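2-C-methyl-D-erythritol 4-phosphate cytidylyltransferase (Thermus thermophilus HB8, PDB 2PX7) probably catalyses the transfer of a cytidylyl group from CTP to 2-C-methyl-D-erythritol 4-phosphate, giving 4-diphosphocytidyl-2-C-methyl-D-erythritol and diphosphate in isoprenoid biosynthesis. Local coordinates at residues A183-K188 against A196-A201; S134-P139 against T175-E180; F216-P221 against V225-L230. All blocks are in the same frame, centred on the assembly; numbering follows the deposited sequence.

Contact 1. Residues A183-K188 against A196-A201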
loop_
_atom_site.group_PDB
_atom_site.type_symbol
_atom_site.label_atom_id
_atom_site.label_comp_id
_atom_site.label_asym_id
_atom_site.label_seq_id
_atom_site.Cartn_x
_atom_site.Cartn_y
_atom_site.Cartn_z
ATOM N N ALA A 183 -18.781 22.017 11.612
ATOM C CA ALA A 183 -19.075 23.284 12.323
ATOM C C ALA A 183 -18.004 23.639 13.362
ATOM O O ALA A 183 -17.535 24.786 13.437
ATOM C CB ALA A 183 -20.464 23.225 12.985
ATOM N N TYR A 184 -17.617 22.649 14.163
ATOM C CA TYR A 184 -16.552 22.825 15.144
ATOM C C TYR A 184 -15.215 23.107 14.468
ATOM O O TYR A 184 -14.450 23.948 14.937
ATOM C CB TYR A 184 -16.455 21.583 16.034
ATOM C CG TYR A 184 -15.412 21.660 17.124
ATOM C CD1 TYR A 184 -15.554 22.544 18.201
ATOM C CD2 TYR A 184 -14.294 20.834 17.094
ATOM C CE1 TYR A 184 -14.593 22.600 19.229
ATOM C CE2 TYR A 184 -13.332 20.879 18.108
ATOM C CZ TYR A 184 -13.491 21.761 19.175
ATOM O OH TYR A 184 -12.523 21.819 20.170
ATOM N N ALA A 185 -14.934 22.407 13.367
ATOM C CA ALA A 185 -13.699 22.640 12.615
ATOM C C ALA A 185 -13.616 24.065 12.049
ATOM O O ALA A 185 -12.551 24.665 12.062
ATOM C CB ALA A 185 -13.523 21.617 11.523
ATOM N N ARG A 186 -14.743 24.592 11.568
ATOM C CA ARG A 186 -14.827 25.967 11.064
ATOM C C ARG A 186 -14.435 26.976 12.157
ATOM O O ARG A 186 -13.605 27.846 11.916
ATOM C CB ARG A 186 -16.242 26.245 10.530
ATOM C CG ARG A 186 -16.378 27.421 9.547
ATOM C CD ARG A 186 -17.791 27.455 8.894
ATOM N NE ARG A 186 -18.143 26.168 8.271
ATOM C CZ ARG A 186 -19.227 25.422 8.555
ATOM N NH1 ARG A 186 -20.142 25.823 9.450
ATOM N NH2 ARG A 186 -19.405 24.264 7.923
ATOM N N ARG A 187 -15.003 26.817 13.356
ATOM C CA ARG A 187 -14.682 27.658 14.526
ATOM C C ARG A 187 -13.219 27.599 14.978
ATOM O O ARG A 187 -12.663 28.600 15.434
ATOM C CB ARG A 187 -15.583 27.313 15.719
ATOM C CG ARG A 187 -17.060 27.369 15.397
ATOM C CD ARG A 187 -17.977 27.462 16.625
ATOM N NE ARG A 187 -17.528 26.713 17.803
ATOM C CZ ARG A 187 -17.941 25.489 18.123
ATOM N NH1 ARG A 187 -18.800 24.826 17.341
ATOM N NH2 ARG A 187 -17.479 24.918 19.232
ATOM N N LYS A 188 -12.603 26.432 14.857
ATOM C CA LYS A 188 -11.252 26.219 15.345
ATOM C C LYS A 188 -10.160 26.439 14.298
ATOM O O LYS A 188 -8.981 26.501 14.651
ATOM C CB LYS A 188 -11.119 24.803 15.932
ATOM C CG LYS A 188 -12.101 24.479 17.054
ATOM C CD LYS A 188 -11.841 25.277 18.337
ATOM C CE LYS A 188 -10.682 24.686 19.149
ATOM N NZ LYS A 188 -10.628 25.241 20.543
ATOM N N ALA A 196 -12.845 11.628 9.260
ATOM C CA ALA A 196 -12.718 10.935 10.555
ATOM C C ALA A 196 -11.978 11.783 11.581
ATOM O O ALA A 196 -12.331 11.793 12.746
ATOM C CB ALA A 196 -12.008 9.606 10.374
ATOM N N GLN A 197 -10.938 12.493 11.156
ATOM C CA GLN A 197 -10.191 13.344 12.099
ATOM C C GLN A 197 -10.985 14.504 12.666
ATOM O O GLN A 197 -10.740 14.920 13.797
ATOM C CB GLN A 197 -8.915 13.853 11.454
ATOM C CG GLN A 197 -7.852 12.764 11.327
ATOM C CD GLN A 197 -6.801 13.163 10.340
ATOM O OE1 GLN A 197 -5.819 13.829 10.691
ATOM N NE2 GLN A 197 -7.031 12.827 9.075
ATOM N N LEU A 198 -11.929 15.035 11.884
ATOM C CA LEU A 198 -12.814 16.126 12.354
ATOM C C LEU A 198 -13.803 15.603 13.392
ATOM O O LEU A 198 -14.120 16.282 14.358
ATOM C CB LEU A 198 -13.594 16.715 11.178
ATOM C CG LEU A 198 -12.807 17.283 9.985
ATOM C CD1 LEU A 198 -13.764 17.989 9.046
ATOM C CD2 LEU A 198 -11.667 18.211 10.419
ATOM N N VAL A 199 -14.302 14.390 13.168
ATOM C CA VAL A 199 -15.249 13.764 14.077
ATOM C C VAL A 199 -14.555 13.414 15.419
ATOM O O VAL A 199 -15.116 13.617 16.494
ATOM C CB VAL A 199 -15.924 12.502 13.405
ATOM C CG1 VAL A 199 -16.763 11.705 14.420
ATOM C CG2 VAL A 199 -16.801 12.925 12.222
ATOM N N GLN A 200 -13.337 12.886 15.320
ATOM C CA GLN A 200 -12.461 12.630 16.469
ATOM C C GLN A 200 -12.253 13.883 17.341
ATOM O O GLN A 200 -12.282 13.794 18.564
ATOM C CB GLN A 200 -11.130 12.063 15.943
ATOM C CG GLN A 200 -10.104 11.625 16.974
ATOM C CD GLN A 200 -8.893 11.019 16.284
ATOM O OE1 GLN A 200 -8.407 11.542 15.268
ATOM N NE2 GLN A 200 -8.426 9.906 16.801
ATOM N N ALA A 201 -12.094 15.054 16.722
ATOM C CA ALA A 201 -11.905 16.307 17.469
ATOM C C ALA A 201 -13.131 16.711 18.301
ATOM O O ALA A 201 -13.020 17.471 19.262
ATOM C CB ALA A 201 -11.463 17.437 16.527
#
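Ala185 and Leu198 form the buried apolar half of this helix-helix contact, in which the C-terminal part of helix 175-188 lies against the short helix 195-201. The branch of the leucine that meets Ala185 CB is CD2, at 4.0 Å. Leu198 does not start out aimed at its partner; its CG stands anti to the carbonyl carbon (chi1 -57°), and the end of the chain then carries CD2 across to the methyl of Ala185. The backbones are nearest at this same pair, with the CA atoms of Ala185 and Leu198 6.6 Å apart, consistent with the small side chain of Ala185. Leu198 also packs on Ala181 and His182, one turn back along helix 175-188.

The second apolar contact is made by an aromatic ring. Tyr184 has CG anti to the backbone N (chi1 -178°), which directs the ring to Ala201, where its CE2 comes 4.2 Å from Ala201 CB. Within its own helix the ring is flanked by Lys188, whose CG lies 3.7 Å above one face of the Tyr184 ring, toward the rim, while Arg187 NH2 sits at the ring edge in its plane. Leu202 adds a further apolar neighbour to Tyr184.

The closest approach involves a carbonyl oxygen: Tyr184 CE2 lies 3.6 Å from Ala201 O, which stands oblique to the ring.

Gln200, meanwhile, hydrogen-bonds through NE2 to Gly156 O of the second subunit, so helix 195-201 joins helix 175-188 to the dimer interface. Methyl groups, a ring carbon and one carbonyl oxygen do the touching, so shape and burial of apolar surface rather than directional bonds relate the two helices.

Contact 2. Residues S134-P139 against T175-E180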
loop_
_atom_site.group_PDB
_atom_site.type_symbol
_atom_site.label_atom_id
_atom_site.label_comp_id
_atom_site.label_asym_id
_atom_site.label_seq_id
_atom_site.Cartn_x
_atom_site.Cartn_y
_atom_site.Cartn_z
ATOM N N SER A 134 -22.807 2.719 14.350
ATOM C CA SER A 134 -21.817 3.408 15.166
ATOM C C SER A 134 -21.798 4.919 14.942
ATOM O O SER A 134 -21.275 5.658 15.776
ATOM C CB SER A 134 -20.423 2.840 14.906
ATOM O OG SER A 134 -19.925 3.337 13.667
ATOM N N GLY A 135 -22.339 5.367 13.818
ATOM C CA GLY A 135 -22.334 6.781 13.493
ATOM C C GLY A 135 -21.067 7.309 12.869
ATOM O O GLY A 135 -21.054 8.420 12.382
ATOM N N ALA A 136 -19.991 6.529 12.902
ATOM C CA ALA A 136 -18.711 6.933 12.305
ATOM C C ALA A 136 -17.909 5.671 12.062
ATOM O O ALA A 136 -17.597 4.983 13.014
ATOM C CB ALA A 136 -17.931 7.885 13.241
ATOM N N ALA A 137 -17.581 5.379 10.800
ATOM C CA ALA A 137 -16.843 4.160 10.450
ATOM C C ALA A 137 -15.917 4.368 9.255
ATOM O O ALA A 137 -16.303 4.953 8.230
ATOM C CB ALA A 137 -17.804 3.011 10.172
ATOM N N VAL A 138 -14.700 3.861 9.398
ATOM C CA VAL A 138 -13.632 4.050 8.428
ATOM C C VAL A 138 -12.981 2.698 8.030
ATOM O O VAL A 138 -12.637 1.899 8.917
ATOM C CB VAL A 138 -12.564 4.994 9.061
ATOM C CG1 VAL A 138 -11.335 5.077 8.222
ATOM C CG2 VAL A 138 -13.167 6.389 9.277
ATOM N N PRO A 139 -12.783 2.459 6.707
ATOM C CA PRO A 139 -11.989 1.295 6.290
ATOM C C PRO A 139 -10.485 1.516 6.423
ATOM O O PRO A 139 -9.966 2.575 6.046
ATOM C CB PRO A 139 -12.398 1.078 4.831
ATOM C CG PRO A 139 -12.748 2.478 4.337
ATOM C CD PRO A 139 -13.276 3.236 5.547
ATOM N N THR A 175 -25.087 11.896 9.128
ATOM C CA THR A 175 -24.979 13.228 8.488
ATOM C C THR A 175 -24.920 14.359 9.523
ATOM O O THR A 175 -24.090 15.265 9.415
ATOM C CB THR A 175 -26.160 13.447 7.530
ATOM O OG1 THR A 175 -26.285 12.287 6.696
ATOM C CG2 THR A 175 -25.952 14.687 6.657
ATOM N N ALA A 176 -25.777 14.274 10.528
ATOM C CA ALA A 176 -25.828 15.257 11.621
ATOM C C ALA A 176 -24.509 15.342 12.403
ATOM O O ALA A 176 -24.110 16.408 12.876
ATOM C CB ALA A 176 -26.951 14.903 12.568
ATOM N N LEU A 177 -23.839 14.204 12.554
ATOM C CA LEU A 177 -22.580 14.182 13.272
ATOM C C LEU A 177 -21.489 14.861 12.437
ATOM O O LEU A 177 -20.723 15.667 12.954
ATOM C CB LEU A 177 -22.194 12.741 13.631
ATOM C CG LEU A 177 -20.807 12.537 14.239
ATOM C CD1 LEU A 177 -20.670 13.222 15.633
ATOM C CD2 LEU A 177 -20.520 11.052 14.322
ATOM N N LEU A 178 -21.418 14.527 11.152
ATOM C CA LEU A 178 -20.428 15.153 10.278
ATOM C C LEU A 178 -20.639 16.684 10.144
ATOM O O LEU A 178 -19.679 17.453 10.065
ATOM C CB LEU A 178 -20.363 14.445 8.904
ATOM C CG LEU A 178 -19.147 14.838 8.041
ATOM C CD1 LEU A 178 -17.821 14.529 8.790
ATOM C CD2 LEU A 178 -19.168 14.162 6.671
ATOM N N ARG A 179 -21.897 17.115 10.131
ATOM C CA ARG A 179 -22.209 18.547 10.233
ATOM C C ARG A 179 -21.649 19.158 11.530
ATOM O O ARG A 179 -20.939 20.139 11.460
ATOM C CB ARG A 179 -23.708 18.816 9.992
ATOM C CG ARG A 179 -24.130 18.314 8.591
ATOM C CD ARG A 179 -25.168 19.160 7.862
ATOM N NE ARG A 179 -26.477 18.541 7.919
ATOM C CZ ARG A 179 -27.243 18.185 6.881
ATOM N NH1 ARG A 179 -26.896 18.400 5.625
ATOM N NH2 ARG A 179 -28.402 17.615 7.131
ATOM N N GLU A 180 -21.910 18.551 12.692
ATOM C CA GLU A 180 -21.293 19.030 13.940
ATOM C C GLU A 180 -19.774 19.117 13.844
ATOM O O GLU A 180 -19.172 20.082 14.316
ATOM C CB GLU A 180 -21.643 18.147 15.144
ATOM C CG GLU A 180 -23.096 18.163 15.573
ATOM C CD GLU A 180 -23.547 19.503 16.173
ATOM O OE1 GLU A 180 -22.712 20.246 16.742
ATOM O OE2 GLU A 180 -24.753 19.795 16.089
#
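Leu177 meets Gly135 and Ala136 through a single methyl, CD2, and the tight part of the contact is this one methyl. It stands 3.3 Å from Gly135 O, a snug approach of carbon to carbonyl oxygen, while Ala136 CB is 4.2 Å from the same Leu177 CD2. With CG anti to the backbone N (chi1 173°), the leucine reaches from the first turn of its helix to the start of the strand. Gly135 leaves the preceding helix with positive phi (83°), a conformation in which a CB would press on the carbonyl O of Ser134; the turn so made brings Gly135 O to face the leucine.

The elements joined are the beginning of strand 136-142, just after helix 121-134, and the beginning of helix 175-188, which follows strand 165-174. The two strands are antiparallel neighbours in the seven-stranded mixed sheet of the nucleotidyltransferase fold, and Gly135 is linked to Phe174 by a backbone hydrogen bond.

On the buried side, Val199 of helix 195-201 packs against both Leu177 and Ala136, and Leu202 and Tyr204 also touch the leucine. On the outer side of the helix Ala176, Arg179 and Glu180 are exposed and take no part in the grip of Leu177. Arg179 is held there weakly by Leu101 O, and Thr175 CG2 sits 3.7 Å above the guanidinium plane of Arg179, over its centre.

Contact 3. Residues F216-P221 against V225-L230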
loop_
_atom_site.group_PDB
_atom_site.type_symbol
_atom_site.label_atom_id
_atom_site.label_comp_id
_atom_site.label_asym_id
_atom_site.label_seq_id
_atom_site.Cartn_x
_atom_site.Cartn_y
_atom_site.Cartn_z
ATOM N N PHE A 216 -7.114 1.249 -3.628
ATOM C CA PHE A 216 -5.948 2.114 -3.522
ATOM C C PHE A 216 -6.210 3.451 -4.206
ATOM O O PHE A 216 -7.063 3.564 -5.098
ATOM C CB PHE A 216 -4.673 1.439 -4.070
ATOM C CG PHE A 216 -4.750 1.063 -5.537
ATOM C CD1 PHE A 216 -4.348 1.950 -6.522
ATOM C CD2 PHE A 216 -5.220 -0.180 -5.921
ATOM C CE1 PHE A 216 -4.423 1.601 -7.884
ATOM C CE2 PHE A 216 -5.308 -0.529 -7.273
ATOM C CZ PHE A 216 -4.905 0.366 -8.246
ATOM N N LYS A 217 -5.478 4.464 -3.766
ATOM C CA LYS A 217 -5.632 5.810 -4.293
ATOM C C LYS A 217 -4.684 5.962 -5.477
ATOM O O LYS A 217 -3.531 5.574 -5.388
ATOM C CB LYS A 217 -5.321 6.848 -3.199
ATOM C CG LYS A 217 -5.534 8.295 -3.613
ATOM C CD LYS A 217 -5.316 9.292 -2.462
ATOM C CE LYS A 217 -6.075 10.608 -2.759
ATOM N NZ LYS A 217 -5.580 11.799 -1.977
ATOM N N ILE A 218 -5.180 6.506 -6.589
ATOM C CA ILE A 218 -4.309 6.824 -7.725
ATOM C C ILE A 218 -3.701 8.198 -7.501
ATOM O O ILE A 218 -4.382 9.233 -7.619
ATOM C CB ILE A 218 -5.040 6.765 -9.081
ATOM C CG1 ILE A 218 -5.617 5.368 -9.308
ATOM C CG2 ILE A 218 -4.082 7.188 -10.215
ATOM C CD1 ILE A 218 -6.545 5.253 -10.515
ATOM N N THR A 219 -2.425 8.203 -7.135
ATOM C CA THR A 219 -1.714 9.433 -6.837
ATOM C C THR A 219 -0.584 9.685 -7.833
ATOM O O THR A 219 -0.491 10.768 -8.414
ATOM C CB THR A 219 -1.130 9.381 -5.433
ATOM O OG1 THR A 219 -2.182 9.109 -4.499
ATOM C CG2 THR A 219 -0.463 10.710 -5.078
ATOM N N HIS A 220 0.269 8.676 -8.017
ATOM C CA HIS A 220 1.526 8.829 -8.740
ATOM C C HIS A 220 1.423 8.089 -10.073
ATOM O O HIS A 220 0.509 7.287 -10.250
ATOM C CB HIS A 220 2.688 8.300 -7.884
ATOM C CG HIS A 220 2.859 9.000 -6.563
ATOM N ND1 HIS A 220 2.568 8.395 -5.356
ATOM C CD2 HIS A 220 3.330 10.234 -6.255
ATOM C CE1 HIS A 220 2.838 9.230 -4.365
ATOM N NE2 HIS A 220 3.302 10.354 -4.883
ATOM N N PRO A 221 2.326 8.382 -11.036
ATOM C CA PRO A 221 2.235 7.788 -12.377
ATOM C C PRO A 221 2.160 6.262 -12.415
ATOM O O PRO A 221 1.390 5.717 -13.204
ATOM C CB PRO A 221 3.508 8.291 -13.067
ATOM C CG PRO A 221 3.755 9.594 -12.419
ATOM C CD PRO A 221 3.455 9.329 -10.960
ATOM N N VAL A 225 -0.759 3.307 -13.979
ATOM C CA VAL A 225 -0.426 2.106 -14.753
ATOM C C VAL A 225 -1.003 0.836 -14.115
ATOM O O VAL A 225 -1.666 0.053 -14.790
ATOM C CB VAL A 225 1.101 1.987 -14.983
ATOM C CG1 VAL A 225 1.455 0.694 -15.733
ATOM C CG2 VAL A 225 1.616 3.218 -15.735
ATOM N N LEU A 226 -0.783 0.637 -12.817
ATOM C CA LEU A 226 -1.403 -0.492 -12.108
ATOM C C LEU A 226 -2.958 -0.472 -12.159
ATOM O O LEU A 226 -3.611 -1.528 -12.188
ATOM C CB LEU A 226 -0.900 -0.534 -10.661
ATOM C CG LEU A 226 -1.417 -1.590 -9.678
ATOM C CD1 LEU A 226 -0.942 -2.982 -10.071
ATOM C CD2 LEU A 226 -0.967 -1.258 -8.263
ATOM N N ALA A 227 -3.538 0.727 -12.147
ATOM C CA ALA A 227 -4.995 0.892 -12.245
ATOM C C ALA A 227 -5.560 0.395 -13.598
ATOM O O ALA A 227 -6.611 -0.249 -13.646
ATOM C CB ALA A 227 -5.379 2.334 -11.980
ATOM N N GLU A 228 -4.840 0.673 -14.683
ATOM C CA GLU A 228 -5.174 0.114 -16.006
ATOM C C GLU A 228 -5.202 -1.427 -16.084
ATOM O O GLU A 228 -5.955 -1.996 -16.880
ATOM C CB GLU A 228 -4.260 0.680 -17.087
ATOM C CG GLU A 228 -4.935 1.717 -17.983
ATOM C CD GLU A 228 -4.377 3.124 -17.825
ATOM O OE1 GLU A 228 -3.194 3.259 -17.440
ATOM O OE2 GLU A 228 -5.119 4.096 -18.119
ATOM N N ALA A 229 -4.406 -2.099 -15.254
ATOM C CA ALA A 229 -4.430 -3.561 -15.195
ATOM C C ALA A 229 -5.723 -4.098 -14.570
ATOM O O ALA A 229 -6.380 -4.982 -15.136
ATOM C CB ALA A 229 -3.200 -4.099 -14.448
ATOM N N LEU A 230 -6.092 -3.562 -13.408
ATOM C CA LEU A 230 -7.305 -3.995 -12.721
ATOM C C LEU A 230 -8.592 -3.627 -13.482
ATOM O O LEU A 230 -9.607 -4.322 -13.363
ATOM C CB LEU A 230 -7.328 -3.445 -11.291
ATOM C CG LEU A 230 -8.392 -3.908 -10.288
ATOM C CD1 LEU A 230 -8.474 -5.429 -10.170
ATOM C CD2 LEU A 230 -8.079 -3.304 -8.944
#
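Phe216 and Ile218 project from the loop after strand 207-210 onto helix 221-231, the C-terminal helix of this IspD cytidylyltransferase, whose N-cap residue is His220; both reach Ala227, one at CA and the other at CB. The phenyl ring is turned so that Ala227 CA meets its edge, near the ring plane, at 4.0 Å from Phe216 CZ. Leu226 comes from another direction: its CD2 stands 4.3 Å above one face of the Phe216 ring, offset toward the rim. Leu230 CD2 nears CE2 of the same ring obliquely. Phe216 has CG between the backbone N and the carbonyl carbon (chi1 61°), and this points the ring end-on at the helix, CZ foremost.

Ile218 approaches the alanine by its longer branch. CG1 is anti to the carbonyl carbon, and the extended chi2 (171°) brings CD1 to 3.5 Å from Ala227 CB, tighter than usual for two carbons.

Lys217, between them in sequence, is predicted to position the MEP substrate, and Ile218 O accepts a hydrogen bond from Lys44 NZ, a predicted transition-state stabiliser. Leu226 and Leu230 also pack on Leu230 and Leu226 of the second subunit.

Asp223 OD2 accepts hydrogen bonds from Thr219 N and His220 N. The first turn closes with a weak hydrogen bond from Val225 N to Pro221 O (3.3 Å, 162°); Val225 CG2 lies 3.6 Å from the same Pro221 O.

In the fold
From the N terminus, contact 2 opens first: 134-139 meets 175-180, closing a loop of 35 residues that includes strand 165-174 and the two-stranded sheet 146-150/156-159. Further along helix 175-188, contact 1 closes a short connection of seven residues to helix 195-201. Contact 3 comes last, folding the loop after strand 207-210 onto the C-terminal helix. The three follow in series, neither nesting nor crossing. Contacts 1 and 2 share helix 175-188 and touch directly, Ala196 packing on Val138 and Val199 on Leu178. Contact 3 lies about 31 Å from contact 1 and 29 Å from contact 2, between centres, on the opposite side of the chain's centre.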